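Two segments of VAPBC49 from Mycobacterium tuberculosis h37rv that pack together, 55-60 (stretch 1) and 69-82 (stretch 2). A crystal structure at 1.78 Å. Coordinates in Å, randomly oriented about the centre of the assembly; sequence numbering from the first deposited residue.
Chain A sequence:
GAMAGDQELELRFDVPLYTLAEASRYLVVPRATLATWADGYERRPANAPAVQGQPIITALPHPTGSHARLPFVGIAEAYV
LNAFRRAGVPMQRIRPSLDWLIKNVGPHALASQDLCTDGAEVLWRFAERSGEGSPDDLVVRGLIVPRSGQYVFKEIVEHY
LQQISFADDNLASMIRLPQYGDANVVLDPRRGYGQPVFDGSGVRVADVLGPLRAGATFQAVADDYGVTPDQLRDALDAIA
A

Stretch 1, residues 55-60: PIITAL
Stretch 2, residues 69-82: RLPFVGIAEAYVLN

Stretch 1 has no regular helix or strand, yet from Ile57 to Leu60 its backbone is extended (phi/psi -127/159, -77/118, -135/154 and -128/156), following a break at Ile56 (-111/2). In stretch 2, Arg69 and Leu70 lead to Pro71 at the N-cap position, and a helix occupies 72-82, its i to i+4 bonds running from Ile75 N to Pro71 O (3.1 Å) through Asn82 N to Ala78 O (2.9 Å). The register is set by CA-CA distances of 4.2 Å for Thr58-Gly74, 4.7 Å for Ala59-Leu70 and 5.1 Å for Leu60-Arg69. As stretch 1 advances, its partners therefore recede toward the start of stretch 2; together the segments bury 597 Å².

The close approach at Thr58 depends on Gly74. An ideal CB there would point toward stretch 1 and lie 2.1 Å from Thr58 O, a clash. Without it, Gly74 CA reaches Thr58 O at 3.3 Å in a CA-H...O contact with 144° at the hydrogen. This carbonyl oxygen is buried and has no conventional hydrogen-bond partner.

One helical turn on, Glu77 points toward stretch 1 with chi1 -66° (m), chi2 170° (t) and chi3 -26°. This extended conformation brings Glu77 OE1 to Thr58 N (2.8 Å, N-H...O angle 142°) and to Thr58 OG1 (2.6 Å), which donates its proton. Thr58 in the m rotamer (-55°) thus lets backbone and hydroxyl converge on a single carboxylate oxygen, while OE2 is satisfied elsewhere in the structure. Thr58 CG2 meets Pro71 CG at 3.7 Å.

At the other end, Leu60 N donates to Arg69 O (2.8 Å, 153°), an oxygen that also receives a CA-H...O contact from Ala59 CA (3.3 Å, 131°). Arg69 bends through chi1 -69° (m), chi2 -80° (m) and chi3 -91° (off), folding its guanidinium back so that Arg69 NH1 donates to Leu60 O (2.9 Å, 161°). That acceptor lies at the guanidinium edge, near its plane. The Leu60 side chain, at chi1 -64° (m) and chi2 142° (off), places CD1 3.7 Å from Pro71 CG.

The contacts of Ile56, Ile57 and Ala59 with Leu70, Ala78 and Leu81 are apolar. Ile57 (p, t; 64°, 179°) directs CD1 to Leu70 CD2 (3.8 Å) and Ala78 CB (4.0 Å), and CG2 to Leu81 CD1 (3.5 Å). Leu81 (m, t) points toward stretch 1, and its CD1 also meets Ile56 CD1 at 3.4 Å, within reach because Ile56 is p, t (57°, 172°). Leu70 points away at CB, but its m, t rotamer returns CD2 to Ala59 CB (3.8 Å).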

# COMPACT_ATOMS: atom_id res chain seq x y z
N PRO A 55 -21.42 17.69 -3.20
CA PRO A 55 -20.13 17.26 -2.63
C PRO A 55 -20.23 16.86 -1.16
O PRO A 55 -20.99 17.48 -0.40
CB PRO A 55 -19.26 18.52 -2.75
CG PRO A 55 -19.87 19.30 -3.85
CD PRO A 55 -21.35 19.08 -3.69
N ILE A 56 -19.47 15.84 -0.76
CA ILE A 56 -19.36 15.49 0.64
C ILE A 56 -17.98 15.77 1.27
O ILE A 56 -17.74 15.49 2.45
CB ILE A 56 -19.81 14.02 0.94
CG1 ILE A 56 -19.02 13.00 0.11
CG2 ILE A 56 -21.33 13.87 0.70
CD1 ILE A 56 -19.28 11.50 0.51
N ILE A 57 -17.07 16.32 0.46
CA ILE A 57 -15.81 16.88 0.99
C ILE A 57 -15.59 18.32 0.52
O ILE A 57 -16.17 18.76 -0.47
CB ILE A 57 -14.58 16.01 0.63
CG1 ILE A 57 -14.32 15.95 -0.89
CG2 ILE A 57 -14.74 14.58 1.23
CD1 ILE A 57 -13.07 15.10 -1.29
N THR A 58 -14.74 19.03 1.26
CA THR A 58 -14.44 20.42 0.94
C THR A 58 -13.46 20.44 -0.25
O THR A 58 -12.36 19.89 -0.16
CB THR A 58 -13.89 21.17 2.18
OG1 THR A 58 -14.83 21.04 3.26
CG2 THR A 58 -13.66 22.70 1.90
N ALA A 59 -13.90 21.02 -1.36
CA ALA A 59 -13.10 21.17 -2.58
C ALA A 59 -13.26 22.58 -3.12
O ALA A 59 -14.28 23.22 -2.91
CB ALA A 59 -13.50 20.16 -3.63
N LEU A 60 -12.26 23.05 -3.85
CA LEU A 60 -12.27 24.41 -4.40
C LEU A 60 -11.98 24.31 -5.88
O LEU A 60 -11.36 23.32 -6.31
CB LEU A 60 -11.20 25.28 -3.70
CG LEU A 60 -11.34 25.55 -2.19
CD1 LEU A 60 -9.99 25.56 -1.46
CD2 LEU A 60 -12.11 26.85 -1.90
N ARG A 69 -7.24 20.88 -5.79
CA ARG A 69 -8.68 20.91 -5.47
C ARG A 69 -9.01 20.91 -3.98
O ARG A 69 -9.94 21.59 -3.55
CB ARG A 69 -9.39 19.70 -6.14
CG ARG A 69 -9.45 19.79 -7.65
CD ARG A 69 -10.56 20.70 -8.09
NE ARG A 69 -11.78 19.90 -8.28
CZ ARG A 69 -12.94 20.11 -7.69
NH1 ARG A 69 -13.11 21.12 -6.85
NH2 ARG A 69 -13.96 19.31 -7.95
N LEU A 70 -8.28 20.12 -3.20
CA LEU A 70 -8.64 19.94 -1.79
C LEU A 70 -7.76 20.78 -0.86
O LEU A 70 -6.54 20.63 -0.82
CB LEU A 70 -8.53 18.47 -1.40
CG LEU A 70 -9.26 17.47 -2.30
CD1 LEU A 70 -9.06 16.04 -1.71
CD2 LEU A 70 -10.72 17.84 -2.42
N PRO A 71 -8.41 21.64 -0.08
CA PRO A 71 -7.67 22.28 1.02
C PRO A 71 -7.44 21.19 2.09
O PRO A 71 -8.00 20.06 1.97
CB PRO A 71 -8.62 23.40 1.49
CG PRO A 71 -10.02 22.89 1.13
CD PRO A 71 -9.84 22.01 -0.11
N PHE A 72 -6.63 21.47 3.11
CA PHE A 72 -6.30 20.45 4.09
C PHE A 72 -7.52 19.86 4.82
O PHE A 72 -7.60 18.63 5.07
CB PHE A 72 -5.27 20.92 5.13
CG PHE A 72 -4.84 19.84 6.04
CD1 PHE A 72 -3.88 18.90 5.63
CD2 PHE A 72 -5.45 19.67 7.28
CE1 PHE A 72 -3.52 17.86 6.50
CE2 PHE A 72 -5.09 18.64 8.14
CZ PHE A 72 -4.11 17.73 7.74
N VAL A 73 -8.46 20.73 5.19
CA VAL A 73 -9.71 20.24 5.80
C VAL A 73 -10.43 19.21 4.89
O VAL A 73 -11.03 18.23 5.42
CB VAL A 73 -10.69 21.39 6.24
CG1 VAL A 73 -11.26 22.10 5.05
CG2 VAL A 73 -11.79 20.84 7.20
N GLY A 74 -10.40 19.44 3.57
CA GLY A 74 -11.01 18.54 2.59
C GLY A 74 -10.33 17.17 2.51
O GLY A 74 -10.99 16.12 2.34
N ILE A 75 -9.00 17.14 2.56
CA ILE A 75 -8.32 15.83 2.59
C ILE A 75 -8.61 15.08 3.90
O ILE A 75 -8.67 13.84 3.92
CB ILE A 75 -6.79 15.89 2.25
CG1 ILE A 75 -6.40 14.56 1.58
CG2 ILE A 75 -5.95 16.15 3.48
CD1 ILE A 75 -4.98 14.55 1.04
N ALA A 76 -8.83 15.83 4.98
CA ALA A 76 -9.10 15.24 6.29
C ALA A 76 -10.50 14.61 6.22
O ALA A 76 -10.68 13.47 6.67
CB ALA A 76 -9.05 16.36 7.40
N GLU A 77 -11.45 15.33 5.64
CA GLU A 77 -12.82 14.81 5.42
C GLU A 77 -12.77 13.56 4.49
O GLU A 77 -13.40 12.54 4.76
CB GLU A 77 -13.69 15.92 4.83
CG GLU A 77 -13.89 17.08 5.85
CD GLU A 77 -14.52 18.32 5.27
OE1 GLU A 77 -14.38 18.55 4.04
OE2 GLU A 77 -15.20 19.04 6.07
N ALA A 78 -11.98 13.64 3.43
CA ALA A 78 -11.81 12.49 2.51
C ALA A 78 -11.18 11.29 3.23
O ALA A 78 -11.57 10.14 2.99
CB ALA A 78 -10.98 12.88 1.26
N TYR A 79 -10.23 11.55 4.12
CA TYR A 79 -9.56 10.53 4.88
C TYR A 79 -10.57 9.79 5.77
O TYR A 79 -10.60 8.54 5.79
CB TYR A 79 -8.43 11.11 5.72
CG TYR A 79 -7.86 10.14 6.73
CD1 TYR A 79 -6.90 9.18 6.35
CD2 TYR A 79 -8.24 10.20 8.06
CE1 TYR A 79 -6.36 8.32 7.28
CE2 TYR A 79 -7.71 9.36 8.99
CZ TYR A 79 -6.80 8.41 8.60
OH TYR A 79 -6.29 7.58 9.57
N VAL A 80 -11.42 10.55 6.45
CA VAL A 80 -12.43 9.95 7.34
C VAL A 80 -13.48 9.16 6.56
O VAL A 80 -13.78 8.03 6.92
CB VAL A 80 -13.07 11.00 8.23
CG1 VAL A 80 -14.28 10.41 9.02
CG2 VAL A 80 -12.00 11.53 9.25
N LEU A 81 -14.01 9.73 5.49
CA LEU A 81 -14.93 9.03 4.60
C LEU A 81 -14.32 7.76 4.02
O LEU A 81 -15.01 6.77 3.82
CB LEU A 81 -15.36 9.93 3.47
CG LEU A 81 -16.30 11.09 3.81
CD1 LEU A 81 -16.55 11.87 2.56
CD2 LEU A 81 -17.63 10.49 4.39
N ASN A 82 -13.03 7.78 3.73
CA ASN A 82 -12.37 6.55 3.28
C ASN A 82 -12.29 5.48 4.35
O ASN A 82 -12.35 4.26 4.05
CB ASN A 82 -10.98 6.84 2.72
CG ASN A 82 -10.45 5.68 1.87
OD1 ASN A 82 -11.21 5.00 1.17
ND2 ASN A 82 -9.15 5.42 1.97